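Ammonium transporter (Kuenenia stuttgartiensis, PDB 6EU6) probably senses ammonium at the membrane, serving as the transporter-like sensor part of a trimeric ammonium sensor histidine kinase. Local coordinates at residues Y30-S35 / V206-L211. Residues are numbered along the deposited sequence; the frame is centred on the assembly and turned at random.
Sequences YETGFS and VPLATL
Gly-33 and Ala-209 bring two helices together where the C-terminal end of helix 2-34, the first long helix of the Amt fold, meets the start of helix 206-226 beside the trimer interface. The short segments run nearly antiparallel, at 160°, with their axes 7.2 Å apart at closest approach. Glycine suits this place because a side chain there would point straight into the other helix; without one, Gly-33 CA lies 3.9 Å from Ala-209 N.

Apolar contacts flank this backbone meeting on two sides. On one, the anti torsion of Leu-208 (chi1 -170°) sets CG; its methyl CD2 lies 3.6 Å from Thr-32 CG2. Thr-32 OG1 is bonded to Thr-28 O, one turn back in its own helix, and the branch leaves CG2 on the Leu-208 side. On the other flank the small CB of Ala-209 rests 4.0 Å from CD1 of the Phe-34 ring. Phe-34 CD1 in turn sits over a face of the Tyr-30 ring, toward its rim.

Two further van der Waals contacts involve polar backbone atoms: Leu-208 CD2 touches Gly-33 N, and Tyr-30 CD1 lies 3.6 Å from Ala-209 O.

Within helix 206-226, Thr-210 OG1 donates to Val-206 O over 2.8 Å from above the carbonyl plane (42° out of it), and the same oxygen also accepts Thr-210 N.

Beyond the pair, Phe-270 of helix 266-280 packs against both Tyr-30 and Ala-209, while Pro-207 meets Ala-40 of the second subunit and Leu-208 meets Leu-211 of the third. Van der Waals contact at Gly-33 and Ala-209 thus sets the close approach, whereas backbone hydrogen bonds of Gly-33, Phe-34 and Ser-35 with Asn-205, Leu-203 and His-204, respectively, supply the polar tie between the two helix ends.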
ATOM      1  N   TYR A  30     -11.536   1.233  -6.765  1.00 27.83           N
ATOM      2  CA  TYR A  30     -12.959   1.118  -6.437  1.00 26.60           C
ATOM      3  C   TYR A  30     -13.821   1.527  -7.657  1.00 29.16           C
ATOM      4  O   TYR A  30     -14.722   0.774  -8.100  1.00 25.12           O
ATOM      5  CB  TYR A  30     -13.248   2.016  -5.247  1.00 25.91           C
ATOM      6  CG  TYR A  30     -14.561   1.760  -4.600  1.00 26.85           C
ATOM      7  CD1 TYR A  30     -14.681   0.744  -3.685  1.00 31.60           C
ATOM      8  CD2 TYR A  30     -15.713   2.532  -4.931  1.00 31.84           C
ATOM      9  CE1 TYR A  30     -15.850   0.520  -3.005  1.00 33.98           C
ATOM     10  CE2 TYR A  30     -16.936   2.310  -4.268  1.00 32.20           C
ATOM     11  CZ  TYR A  30     -16.992   1.295  -3.326  1.00 36.26           C
ATOM     12  OH  TYR A  30     -18.131   0.980  -2.680  1.00 37.63           O
ATOM     13  N   GLU A  31     -13.554   2.734  -8.179  1.00 27.02           N
ATOM     14  CA  GLU A  31     -14.330   3.200  -9.270  1.00 28.02           C
ATOM     15  C   GLU A  31     -14.154   2.327 -10.533  1.00 30.27           C
ATOM     16  O   GLU A  31     -15.142   2.110 -11.228  1.00 30.02           O
ATOM     17  CB  GLU A  31     -14.073   4.677  -9.613  1.00 29.27           C
ATOM     18  CG  GLU A  31     -14.268   5.611  -8.416  1.00 32.59           C
ATOM     19  CD  GLU A  31     -13.893   7.103  -8.694  1.00 39.53           C
ATOM     20  OE1 GLU A  31     -13.788   7.441  -9.964  1.00 31.07           O
ATOM     21  OE2 GLU A  31     -13.765   7.885  -7.641  1.00 29.55           O
ATOM     22  N   THR A  32     -12.919   1.890 -10.836  1.00 30.68           N
ATOM     23  CA  THR A  32     -12.668   1.045 -11.971  1.00 29.12           C
ATOM     24  C   THR A  32     -13.446  -0.283 -11.755  1.00 35.45           C
ATOM     25  O   THR A  32     -14.164  -0.746 -12.624  1.00 33.09           O
ATOM     26  CB  THR A  32     -11.214   0.791 -12.126  1.00 30.01           C
ATOM     27  OG1 THR A  32     -10.504   1.998 -12.301  1.00 29.84           O
ATOM     28  CG2 THR A  32     -10.926  -0.142 -13.360  1.00 33.75           C
ATOM     29  N   GLY A  33     -13.371  -0.859 -10.556  1.00 32.86           N
ATOM     30  CA  GLY A  33     -14.123  -2.056 -10.258  1.00 32.52           C
ATOM     31  C   GLY A  33     -15.618  -1.959 -10.491  1.00 34.03           C
ATOM     32  O   GLY A  33     -16.268  -2.890 -11.005  1.00 33.36           O
ATOM     33  N   PHE A  34     -16.190  -0.843 -10.057  1.00 35.56           N
ATOM     34  CA  PHE A  34     -17.626  -0.563 -10.209  1.00 34.78           C
ATOM     35  C   PHE A  34     -18.014  -0.220 -11.681  1.00 32.54           C
ATOM     36  O   PHE A  34     -19.143  -0.157 -12.000  1.00 39.78           O
ATOM     37  CB  PHE A  34     -18.066   0.593  -9.295  1.00 35.80           C
ATOM     38  CG  PHE A  34     -18.654   0.161  -8.002  1.00 35.49           C
ATOM     39  CD1 PHE A  34     -17.830  -0.193  -6.932  1.00 40.61           C
ATOM     40  CD2 PHE A  34     -20.023   0.136  -7.816  1.00 40.95           C
ATOM     41  CE1 PHE A  34     -18.359  -0.583  -5.723  1.00 39.88           C
ATOM     42  CE2 PHE A  34     -20.562  -0.263  -6.596  1.00 44.12           C
ATOM     43  CZ  PHE A  34     -19.722  -0.622  -5.544  1.00 45.10           C
ATOM     44  N   SER A  35     -17.062   0.010 -12.529  1.00 37.28           N
ATOM     45  CA  SER A  35     -17.339   0.474 -13.865  1.00 47.00           C
ATOM     46  C   SER A  35     -17.559  -0.725 -14.813  1.00 40.91           C
ATOM     47  O   SER A  35     -17.183  -1.868 -14.540  1.00 35.80           O
ATOM     48  CB  SER A  35     -16.194   1.364 -14.370  1.00 49.65           C
ATOM     49  OG  SER A  35     -15.186   0.685 -15.118  1.00 60.37           O
ATOM     50  N   VAL A 206     -15.521  -6.958  -9.312  1.00 37.02           N
ATOM     51  CA  VAL A 206     -15.715  -7.050  -7.915  1.00 39.05           C
ATOM     52  C   VAL A 206     -14.416  -7.236  -7.145  1.00 34.83           C
ATOM     53  O   VAL A 206     -14.210  -6.545  -6.125  1.00 32.09           O
ATOM     54  CB  VAL A 206     -16.780  -8.073  -7.580  1.00 38.99           C
ATOM     55  CG1 VAL A 206     -16.904  -8.307  -6.074  1.00 46.70           C
ATOM     56  CG2 VAL A 206     -18.092  -7.539  -8.060  1.00 42.15           C
ATOM     57  N   PRO A 207     -13.504  -8.098  -7.635  1.00 33.29           N
ATOM     58  CA  PRO A 207     -12.219  -8.178  -6.918  1.00 33.21           C
ATOM     59  C   PRO A 207     -11.499  -6.846  -6.848  1.00 32.70           C
ATOM     60  O   PRO A 207     -10.929  -6.493  -5.820  1.00 31.61           O
ATOM     61  CB  PRO A 207     -11.408  -9.200  -7.756  1.00 33.79           C
ATOM     62  CG  PRO A 207     -12.435 -10.068  -8.400  1.00 32.69           C
ATOM     63  CD  PRO A 207     -13.658  -9.206  -8.624  1.00 37.68           C
ATOM     64  N   LEU A 208     -11.527  -6.071  -7.917  1.00 30.94           N
ATOM     65  CA  LEU A 208     -10.828  -4.828  -7.917  1.00 31.65           C
ATOM     66  C   LEU A 208     -11.520  -3.796  -6.958  1.00 27.45           C
ATOM     67  O   LEU A 208     -10.836  -3.069  -6.232  1.00 31.19           O
ATOM     68  CB  LEU A 208     -10.765  -4.289  -9.352  1.00 35.49           C
ATOM     69  CG  LEU A 208      -9.855  -3.103  -9.574  1.00 39.09           C
ATOM     70  CD1 LEU A 208      -8.402  -3.413  -9.255  1.00 45.49           C
ATOM     71  CD2 LEU A 208      -9.978  -2.707 -11.033  1.00 41.16           C
ATOM     72  N   ALA A 209     -12.847  -3.754  -6.965  1.00 26.79           N
ATOM     73  CA  ALA A 209     -13.563  -2.952  -5.976  1.00 26.56           C
ATOM     74  C   ALA A 209     -13.247  -3.379  -4.524  1.00 28.29           C
ATOM     75  O   ALA A 209     -13.246  -2.576  -3.651  1.00 29.48           O
ATOM     76  CB  ALA A 209     -15.046  -3.036  -6.198  1.00 32.66           C
ATOM     77  N   THR A 210     -13.026  -4.658  -4.286  1.00 28.07           N
ATOM     78  CA  THR A 210     -12.697  -5.189  -2.971  1.00 29.01           C
ATOM     79  C   THR A 210     -11.323  -4.662  -2.593  1.00 28.53           C
ATOM     80  O   THR A 210     -11.113  -4.153  -1.457  1.00 26.68           O
ATOM     81  CB  THR A 210     -12.701  -6.735  -2.980  1.00 27.89           C
ATOM     82  OG1 THR A 210     -13.981  -7.191  -3.394  1.00 32.44           O
ATOM     83  CG2 THR A 210     -12.496  -7.277  -1.599  1.00 30.01           C
ATOM     84  N   LEU A 211     -10.383  -4.731  -3.534  1.00 27.19           N
ATOM     85  CA  LEU A 211      -9.052  -4.210  -3.240  1.00 29.37           C
ATOM     86  C   LEU A 211      -9.166  -2.675  -2.961  1.00 26.95           C
ATOM     87  O   LEU A 211      -8.502  -2.162  -2.039  1.00 27.87           O
ATOM     88  CB  LEU A 211      -8.047  -4.514  -4.348  1.00 34.46           C
ATOM     89  CG  LEU A 211      -7.769  -6.004  -4.625  1.00 40.87           C
ATOM     90  CD1 LEU A 211      -6.702  -6.212  -5.721  1.00 44.51           C
ATOM     91  CD2 LEU A 211      -7.381  -6.784  -3.396  1.00 40.44           C
TER